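Local coordinates for adhesion G-protein coupled receptor G6 (Danio rerio, PDB 6V55), which is an adhesion G-protein-coupled receptor, probably acting in myelination, whose calcium-binding extracellular region is thought to relay adhesion signals across the membrane, at residues Glu453-Val456 / His457-Trp460; Tyr470-Phe474 / Pro475-Arg479. All blocks are in the same frame, centred on the assembly; numbering follows the deposited sequence.

Both contacts are local: a hairpin turn and a loop in one small disulfide-bonded region, the probable hormone-receptor domain, their centres about 11 Å apart. Contact 1 is the more superficial: three of its residues are exposed, and polar side-chain bonds within the hairpin tie it together. Contact 2 is mostly buried, closed by two backbone bonds and lined by aromatic-proline packing, with exposed Arg479 at a glycan. Strand 459-460 of contact 1 is followed in the chain by strand 468-472, which leads into contact 2. The two meet directly: Tyr458 OH lies 3.1 Å from Phe474 N, a probable hydrogen bond. Contact 2 alone carries a lysine to the CUB calcium site.

Contact 1: residues Glu453-Val456 / His457-Trp460; sequences EFPV and HYRW
Glu453 and Arg459 face each other as a non-hydrogen-bonded antiparallel pair, side chains on the same face of a two-stranded hairpin. From Glu453 CB, 4.2 Å from Arg459 CG, the chain leaves anti to the backbone N (chi1 177°) and runs extended back over the turn. Its CG passes 3.9 Å from Tyr458 O, its CD lies 3.7 Å from Arg459 CG, and the carboxylate then splits its duties. OE1 takes the backbone N-H of His457 at 2.9 Å from that N, in a fairly straight bond (157°) to its anti lone pair. OE2 sits 3.1 Å from Arg459 NE, a salt bridge whose hydrogen bond is weak, being bent; the carboxylate and guanidinium planes are turned 54° apart. One acid thus braces both the turn and the strand beyond it.

The turn is type II, from Pro455, which follows a cis peptide bond, to Tyr458; His457 takes its left-handed third position, and Tyr458 N closes it on Pro455 O at 3.1 Å. Alongside, Trp460 NE1 reaches Phe454 O at 2.7 Å with the acceptor in the indole plane, which probably restrains the ring's rotation. Pro455 CG rests 3.8 Å from Tyr458 CD2.

Behind the hairpin, Tyr458 and Trp460 pack on Val471 of strand 468-472 and Ala481 of strand 480-488, while His457 NE2 hydrogen-bonds Glu536 of helix 534-550.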
ATOM      1  N   GLU A 453      -3.104  -4.020 -16.911  1.00 24.70           N
ATOM      2  CA  GLU A 453      -2.233  -3.067 -17.610  1.00 27.12           C
ATOM      3  C   GLU A 453      -2.501  -3.148 -19.113  1.00 28.73           C
ATOM      4  O   GLU A 453      -2.070  -4.097 -19.779  1.00 29.44           O
ATOM      5  CB  GLU A 453      -0.764  -3.338 -17.297  1.00 29.46           C
ATOM      6  CG  GLU A 453       0.255  -2.448 -18.046  1.00 31.03           C
ATOM      7  CD  GLU A 453       1.627  -2.464 -17.373  1.00 35.19           C
ATOM      8  OE1 GLU A 453       2.535  -1.683 -17.777  1.00 32.97           O
ATOM      9  OE2 GLU A 453       1.789  -3.256 -16.413  1.00 39.15           O
ATOM     10  N   PHE A 454      -3.230  -2.154 -19.643  1.00 26.37           N
ATOM     11  CA  PHE A 454      -3.441  -2.057 -21.086  1.00 27.33           C
ATOM     12  C   PHE A 454      -3.611  -0.592 -21.485  1.00 27.24           C
ATOM     13  O   PHE A 454      -4.448   0.110 -20.901  1.00 29.60           O
ATOM     14  CB  PHE A 454      -4.643  -2.864 -21.581  1.00 31.19           C
ATOM     15  CG  PHE A 454      -4.868  -2.723 -23.065  1.00 30.60           C
ATOM     16  CD1 PHE A 454      -3.918  -3.209 -23.972  1.00 33.40           C
ATOM     17  CD2 PHE A 454      -5.986  -2.056 -23.552  1.00 25.08           C
ATOM     18  CE1 PHE A 454      -4.092  -3.049 -25.338  1.00 28.89           C
ATOM     19  CE2 PHE A 454      -6.175  -1.905 -24.910  1.00 26.59           C
ATOM     20  CZ  PHE A 454      -5.225  -2.398 -25.806  1.00 28.09           C
ATOM     21  N   PRO A 455      -2.761  -0.058 -22.397  1.00 23.33           N
ATOM     22  CA  PRO A 455      -1.522  -0.661 -22.901  1.00 24.27           C
ATOM     23  C   PRO A 455      -0.388  -0.556 -21.870  1.00 30.09           C
ATOM     24  O   PRO A 455      -0.683  -0.311 -20.690  1.00 38.16           O
ATOM     25  CB  PRO A 455      -1.211   0.164 -24.151  1.00 21.76           C
ATOM     26  CG  PRO A 455      -1.765   1.493 -23.860  1.00 20.80           C
ATOM     27  CD  PRO A 455      -3.012   1.252 -23.027  1.00 20.82           C
ATOM     28  N   VAL A 456       0.861  -0.777 -22.285  1.00 25.30           N
ATOM     29  CA  VAL A 456       1.959  -0.791 -21.332  1.00 21.95           C
ATOM     30  C   VAL A 456       2.163   0.622 -20.777  1.00 25.39           C
ATOM     31  O   VAL A 456       1.849   1.620 -21.453  1.00 28.34           O
ATOM     32  CB  VAL A 456       3.206  -1.402 -21.999  1.00 23.30           C
ATOM     33  CG1 VAL A 456       3.847  -0.453 -23.012  1.00 25.49           C
ATOM     34  CG2 VAL A 456       4.232  -1.862 -20.961  1.00 23.75           C
ATOM     35  N   HIS A 457       2.478   0.681 -19.469  1.00 21.51           N
ATOM     36  CA  HIS A 457       2.539   1.856 -18.588  1.00 22.83           C
ATOM     37  C   HIS A 457       1.176   2.489 -18.314  1.00 26.12           C
ATOM     38  O   HIS A 457       1.115   3.612 -17.801  1.00 26.72           O
ATOM     39  CB  HIS A 457       3.507   2.951 -19.070  1.00 28.60           C
ATOM     40  CG  HIS A 457       4.780   2.428 -19.656  1.00 30.02           C
ATOM     41  ND1 HIS A 457       5.850   2.042 -18.878  1.00 30.05           N
ATOM     42  CD2 HIS A 457       5.140   2.198 -20.943  1.00 29.12           C
ATOM     43  CE1 HIS A 457       6.818   1.605 -19.661  1.00 30.14           C
ATOM     44  NE2 HIS A 457       6.411   1.687 -20.918  1.00 30.63           N
ATOM     45  N   TYR A 458       0.067   1.800 -18.576  1.00 25.93           N
ATOM     46  CA  TYR A 458      -1.256   2.305 -18.180  1.00 21.21           C
ATOM     47  C   TYR A 458      -1.853   1.270 -17.242  1.00 18.92           C
ATOM     48  O   TYR A 458      -2.521   0.332 -17.687  1.00 23.88           O
ATOM     49  CB  TYR A 458      -2.158   2.554 -19.379  1.00 17.13           C
ATOM     50  CG  TYR A 458      -1.774   3.791 -20.122  1.00 17.10           C
ATOM     51  CD1 TYR A 458      -2.419   4.995 -19.873  1.00 17.16           C
ATOM     52  CD2 TYR A 458      -0.740   3.765 -21.058  1.00 17.04           C
ATOM     53  CE1 TYR A 458      -2.045   6.152 -20.547  1.00 21.30           C
ATOM     54  CE2 TYR A 458      -0.352   4.915 -21.735  1.00 17.02           C
ATOM     55  CZ  TYR A 458      -1.010   6.109 -21.475  1.00 21.03           C
ATOM     56  OH  TYR A 458      -0.627   7.260 -22.145  1.00 23.48           O
ATOM     57  N   ARG A 459      -1.614   1.432 -15.949  1.00 17.12           N
ATOM     58  CA  ARG A 459      -1.961   0.413 -14.971  1.00 17.20           C
ATOM     59  C   ARG A 459      -3.282   0.784 -14.304  1.00 22.47           C
ATOM     60  O   ARG A 459      -3.351   1.730 -13.513  1.00 23.49           O
ATOM     61  CB  ARG A 459      -0.840   0.251 -13.957  1.00 17.17           C
ATOM     62  CG  ARG A 459       0.358  -0.451 -14.506  1.00 17.10           C
ATOM     63  CD  ARG A 459       1.122  -1.113 -13.395  1.00 20.49           C
ATOM     64  NE  ARG A 459       2.424  -1.569 -13.869  1.00 29.62           N
ATOM     65  CZ  ARG A 459       3.417  -1.963 -13.070  1.00 33.20           C
ATOM     66  NH1 ARG A 459       3.246  -1.967 -11.752  1.00 31.50           N
ATOM     67  NH2 ARG A 459       4.577  -2.365 -13.588  1.00 32.16           N
ATOM     68  N   TRP A 460      -4.308   0.051 -14.620  1.00 23.49           N
ATOM     69  CA  TRP A 460      -5.624   0.430 -14.141  1.00 23.50           C
ATOM     70  C   TRP A 460      -5.928  -0.360 -12.885  1.00 24.64           C
ATOM     71  O   TRP A 460      -5.741  -1.577 -12.887  1.00 27.77           O
ATOM     72  CB  TRP A 460      -6.676   0.145 -15.203  1.00 17.59           C
ATOM     73  CG  TRP A 460      -6.352   0.738 -16.527  1.00 17.52           C
ATOM     74  CD1 TRP A 460      -5.698   0.135 -17.574  1.00 17.46           C
ATOM     75  CD2 TRP A 460      -6.649   2.068 -16.955  1.00 17.56           C
ATOM     76  NE1 TRP A 460      -5.557   1.018 -18.623  1.00 17.44           N
ATOM     77  CE2 TRP A 460      -6.139   2.209 -18.272  1.00 17.49           C
ATOM     78  CE3 TRP A 460      -7.274   3.167 -16.346  1.00 17.66           C
ATOM     79  CZ2 TRP A 460      -6.252   3.389 -18.993  1.00 17.52           C
ATOM     80  CZ3 TRP A 460      -7.392   4.348 -17.073  1.00 19.30           C
ATOM     81  CH2 TRP A 460      -6.881   4.441 -18.389  1.00 18.78           C
TER

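Contact 2: residues Tyr470-Phe474 / Pro475-Arg479; sequences YVPCF and PYKDR. With NAG (2-acetamido-2-deoxy-beta-D-glucopyranose), chain K.
The Phe474 ring carries Pro475 on one face: CB stands 3.8 Å from the ring centroid, only 8° off its normal, a CH-pi contact between neighbours joined by a cis peptide bond. His457 also stacks with this ring, and Phe99 of the CUB domain meets it edge-to-face. Pro475 serves a second aromatic as well, its CG lying 3.9 Å above the centre of the Tyr476 ring. Farther out, the guanidinium of Arg479 has O5 of an N-acetylglucosamine over one face and its NH2 2.6 Å from the sugar's O6, while O7 of the same sugar approaches the edge of the Tyr470 ring.

Phe474 CG is anti to the backbone N (chi1 -178°), beside its own carbonyl carbon, which brings the ring over the following proline. With an alanine in its place, Pro475 would probably lose the ring over it, and Phe99 and His457 their shared aromatic partner.

Two backbone bonds close the loop: Lys477 N to Cys473 O at 3.0 Å, and Cys473 N to Arg479 O at 3.2 Å. Cys473 is fastened further by its disulfide to Cys504. Lys477 lies alongside Pro472, CG 3.7 Å from Pro472 CB, and bends so that NZ forms salt bridges with Asp98 and Glu53, both residues of the CUB calcium site. Those carboxylates would favour a protonated amine, with the calcium ion partly offsetting their pull, so this turn joins its domain to the CUB domain by charge as well as by aromatic packing.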
ATOM      1  N   TYR A 470      -8.883   7.031 -13.649  1.00 26.48           N
ATOM      2  CA  TYR A 470      -7.988   7.928 -14.370  1.00 24.76           C
ATOM      3  C   TYR A 470      -6.559   7.595 -13.986  1.00 25.44           C
ATOM      4  O   TYR A 470      -6.270   7.394 -12.801  1.00 28.81           O
ATOM      5  CB  TYR A 470      -8.296   9.392 -14.063  1.00 18.38           C
ATOM      6  CG  TYR A 470      -9.677   9.796 -14.503  1.00 21.45           C
ATOM      7  CD1 TYR A 470     -10.768   9.650 -13.648  1.00 20.89           C
ATOM      8  CD2 TYR A 470      -9.895  10.308 -15.778  1.00 23.37           C
ATOM      9  CE1 TYR A 470     -12.039   9.986 -14.046  1.00 22.53           C
ATOM     10  CE2 TYR A 470     -11.168  10.668 -16.186  1.00 25.88           C
ATOM     11  CZ  TYR A 470     -12.231  10.505 -15.307  1.00 27.59           C
ATOM     12  OH  TYR A 470     -13.508  10.848 -15.684  1.00 33.36           O
ATOM     13  N   VAL A 471      -5.683   7.500 -14.980  1.00 21.94           N
ATOM     14  CA  VAL A 471      -4.254   7.277 -14.766  1.00 23.37           C
ATOM     15  C   VAL A 471      -3.501   8.374 -15.526  1.00 27.31           C
ATOM     16  O   VAL A 471      -4.081   9.045 -16.398  1.00 28.18           O
ATOM     17  CB  VAL A 471      -3.817   5.864 -15.221  1.00 22.40           C
ATOM     18  CG1 VAL A 471      -4.537   4.762 -14.441  1.00 21.17           C
ATOM     19  CG2 VAL A 471      -3.997   5.728 -16.685  1.00 21.55           C
ATOM     20  N   PRO A 472      -2.222   8.611 -15.190  1.00 23.31           N
ATOM     21  CA  PRO A 472      -1.443   9.592 -15.954  1.00 19.43           C
ATOM     22  C   PRO A 472      -1.089   9.141 -17.358  1.00 17.75           C
ATOM     23  O   PRO A 472      -0.850   7.957 -17.620  1.00 17.11           O
ATOM     24  CB  PRO A 472      -0.170   9.749 -15.119  1.00 18.66           C
ATOM     25  CG  PRO A 472      -0.148   8.587 -14.211  1.00 17.26           C
ATOM     26  CD  PRO A 472      -1.572   8.392 -13.884  1.00 19.58           C
ATOM     27  N   CYS A 473      -1.036  10.125 -18.259  1.00 17.23           N
ATOM     28  CA  CYS A 473      -0.563   9.884 -19.610  1.00 21.38           C
ATOM     29  C   CYS A 473       0.933   9.597 -19.560  1.00 22.28           C
ATOM     30  O   CYS A 473       1.695  10.358 -18.957  1.00 23.82           O
ATOM     31  CB  CYS A 473      -0.844  11.095 -20.505  1.00 24.20           C
ATOM     32  SG  CYS A 473      -2.567  11.335 -20.986  0.52 24.19           S
ATOM     33  N   PHE A 474       1.344   8.479 -20.151  1.00 23.26           N
ATOM     34  CA  PHE A 474       2.758   8.142 -20.216  1.00 26.75           C
ATOM     35  C   PHE A 474       3.407   8.911 -21.358  1.00 28.45           C
ATOM     36  O   PHE A 474       2.907   8.862 -22.478  1.00 31.18           O
ATOM     37  CB  PHE A 474       2.944   6.640 -20.427  1.00 16.72           C
ATOM     38  CG  PHE A 474       4.377   6.215 -20.451  1.00 18.74           C
ATOM     39  CD1 PHE A 474       5.094   6.134 -19.266  1.00 17.29           C
ATOM     40  CD2 PHE A 474       5.025   5.938 -21.653  1.00 16.83           C
ATOM     41  CE1 PHE A 474       6.421   5.735 -19.263  1.00 18.16           C
ATOM     42  CE2 PHE A 474       6.372   5.563 -21.663  1.00 17.39           C
ATOM     43  CZ  PHE A 474       7.066   5.461 -20.461  1.00 16.70           C
ATOM     44  N   PRO A 475       4.533   9.601 -21.132  1.00 31.57           N
ATOM     45  CA  PRO A 475       5.264   9.808 -19.875  1.00 32.98           C
ATOM     46  C   PRO A 475       5.251  11.228 -19.301  1.00 30.83           C
ATOM     47  O   PRO A 475       5.988  11.475 -18.345  1.00 32.62           O
ATOM     48  CB  PRO A 475       6.688   9.468 -20.267  1.00 27.84           C
ATOM     49  CG  PRO A 475       6.773  10.051 -21.651  1.00 27.73           C
ATOM     50  CD  PRO A 475       5.391   9.917 -22.286  1.00 29.73           C
ATOM     51  N   TYR A 476       4.458  12.145 -19.847  1.00 27.88           N
ATOM     52  CA  TYR A 476       4.591  13.527 -19.412  1.00 29.06           C
ATOM     53  C   TYR A 476       3.637  13.897 -18.286  1.00 29.86           C
ATOM     54  O   TYR A 476       3.900  14.885 -17.583  1.00 31.63           O
ATOM     55  CB  TYR A 476       4.432  14.451 -20.621  1.00 26.14           C
ATOM     56  CG  TYR A 476       5.526  14.174 -21.624  1.00 28.08           C
ATOM     57  CD1 TYR A 476       6.875  14.217 -21.237  1.00 28.89           C
ATOM     58  CD2 TYR A 476       5.233  13.848 -22.942  1.00 27.03           C
ATOM     59  CE1 TYR A 476       7.905  13.950 -22.147  1.00 22.87           C
ATOM     60  CE2 TYR A 476       6.253  13.586 -23.851  1.00 27.23           C
ATOM     61  CZ  TYR A 476       7.583  13.638 -23.447  1.00 24.05           C
ATOM     62  OH  TYR A 476       8.583  13.377 -24.360  1.00 22.35           O
ATOM     63  N   LYS A 477       2.551  13.126 -18.117  1.00 25.65           N
ATOM     64  CA  LYS A 477       1.544  13.250 -17.044  1.00 27.23           C
ATOM     65  C   LYS A 477       0.830  14.602 -17.012  1.00 36.23           C
ATOM     66  O   LYS A 477       0.275  14.970 -15.969  1.00 42.20           O
ATOM     67  CB  LYS A 477       2.113  12.972 -15.647  1.00 20.63           C
ATOM     68  CG  LYS A 477       2.939  11.729 -15.467  1.00 17.07           C
ATOM     69  CD  LYS A 477       3.607  11.797 -14.084  1.00 17.13           C
ATOM     70  CE  LYS A 477       2.786  11.170 -12.979  1.00 17.27           C
ATOM     71  NZ  LYS A 477       3.643  10.459 -11.986  1.00 17.25           N
ATOM     72  N   ASP A 478       0.818  15.341 -18.134  1.00 38.49           N
ATOM     73  CA  ASP A 478       0.152  16.642 -18.158  1.00 41.93           C
ATOM     74  C   ASP A 478      -1.354  16.473 -18.113  1.00 40.63           C
ATOM     75  O   ASP A 478      -2.047  17.258 -17.460  1.00 48.70           O
ATOM     76  CB  ASP A 478       0.529  17.449 -19.405  1.00 50.40           C
ATOM     77  CG  ASP A 478       2.017  17.355 -19.765  1.00 61.23           C
ATOM     78  OD1 ASP A 478       2.306  17.020 -20.940  1.00 64.80           O
ATOM     79  OD2 ASP A 478       2.894  17.647 -18.910  1.00 64.67           O
ATOM     80  N   ARG A 479      -1.876  15.460 -18.812  1.00 33.99           N
ATOM     81  CA  ARG A 479      -3.297  15.121 -18.839  1.00 33.82           C
ATOM     82  C   ARG A 479      -3.475  13.644 -18.476  1.00 32.25           C
ATOM     83  O   ARG A 479      -2.502  12.925 -18.215  1.00 32.46           O
ATOM     84  CB  ARG A 479      -3.941  15.458 -20.200  1.00 38.03           C
ATOM     85  CG  ARG A 479      -3.492  16.782 -20.832  1.00 41.20           C
ATOM     86  CD  ARG A 479      -4.334  17.182 -22.035  1.00 47.73           C
ATOM     87  NE  ARG A 479      -5.563  17.895 -21.673  1.00 54.39           N
ATOM     88  CZ  ARG A 479      -6.386  18.463 -22.559  1.00 60.76           C
ATOM     89  NH1 ARG A 479      -6.117  18.398 -23.863  1.00 61.02           N
ATOM     90  NH2 ARG A 479      -7.481  19.092 -22.146  1.00 62.77           N
TER
HETATM   91  C1  NAG K 909      -9.731  15.388 -22.432  1.00 46.04           C
HETATM   92  C2  NAG K 909     -10.525  14.748 -21.275  1.00 50.45           C
HETATM   93  C3  NAG K 909     -11.977  15.272 -21.246  1.00 55.97           C
HETATM   94  C4  NAG K 909     -12.006  16.800 -21.222  1.00 56.77           C
HETATM   95  C5  NAG K 909     -11.201  17.361 -22.404  1.00 55.53           C
HETATM   96  C6  NAG K 909     -11.120  18.877 -22.427  1.00 54.37           C
HETATM   97  C7  NAG K 909      -9.957  12.535 -20.397  1.00 48.55           C
HETATM   98  C8  NAG K 909      -9.962  11.057 -20.642  1.00 46.12           C
HETATM   99  N2  NAG K 909     -10.486  13.295 -21.365  1.00 47.47           N
HETATM  100  O3  NAG K 909     -12.654  14.774 -20.093  1.00 56.47           O
HETATM  101  O4  NAG K 909     -13.348  17.288 -21.233  1.00 54.18           O
HETATM  102  O5  NAG K 909      -9.849  16.857 -22.363  1.00 51.70           O
HETATM  103  O6  NAG K 909     -10.050  19.397 -21.646  1.00 52.42           O
HETATM  104  O7  NAG K 909      -9.506  13.021 -19.357  1.00 50.69           O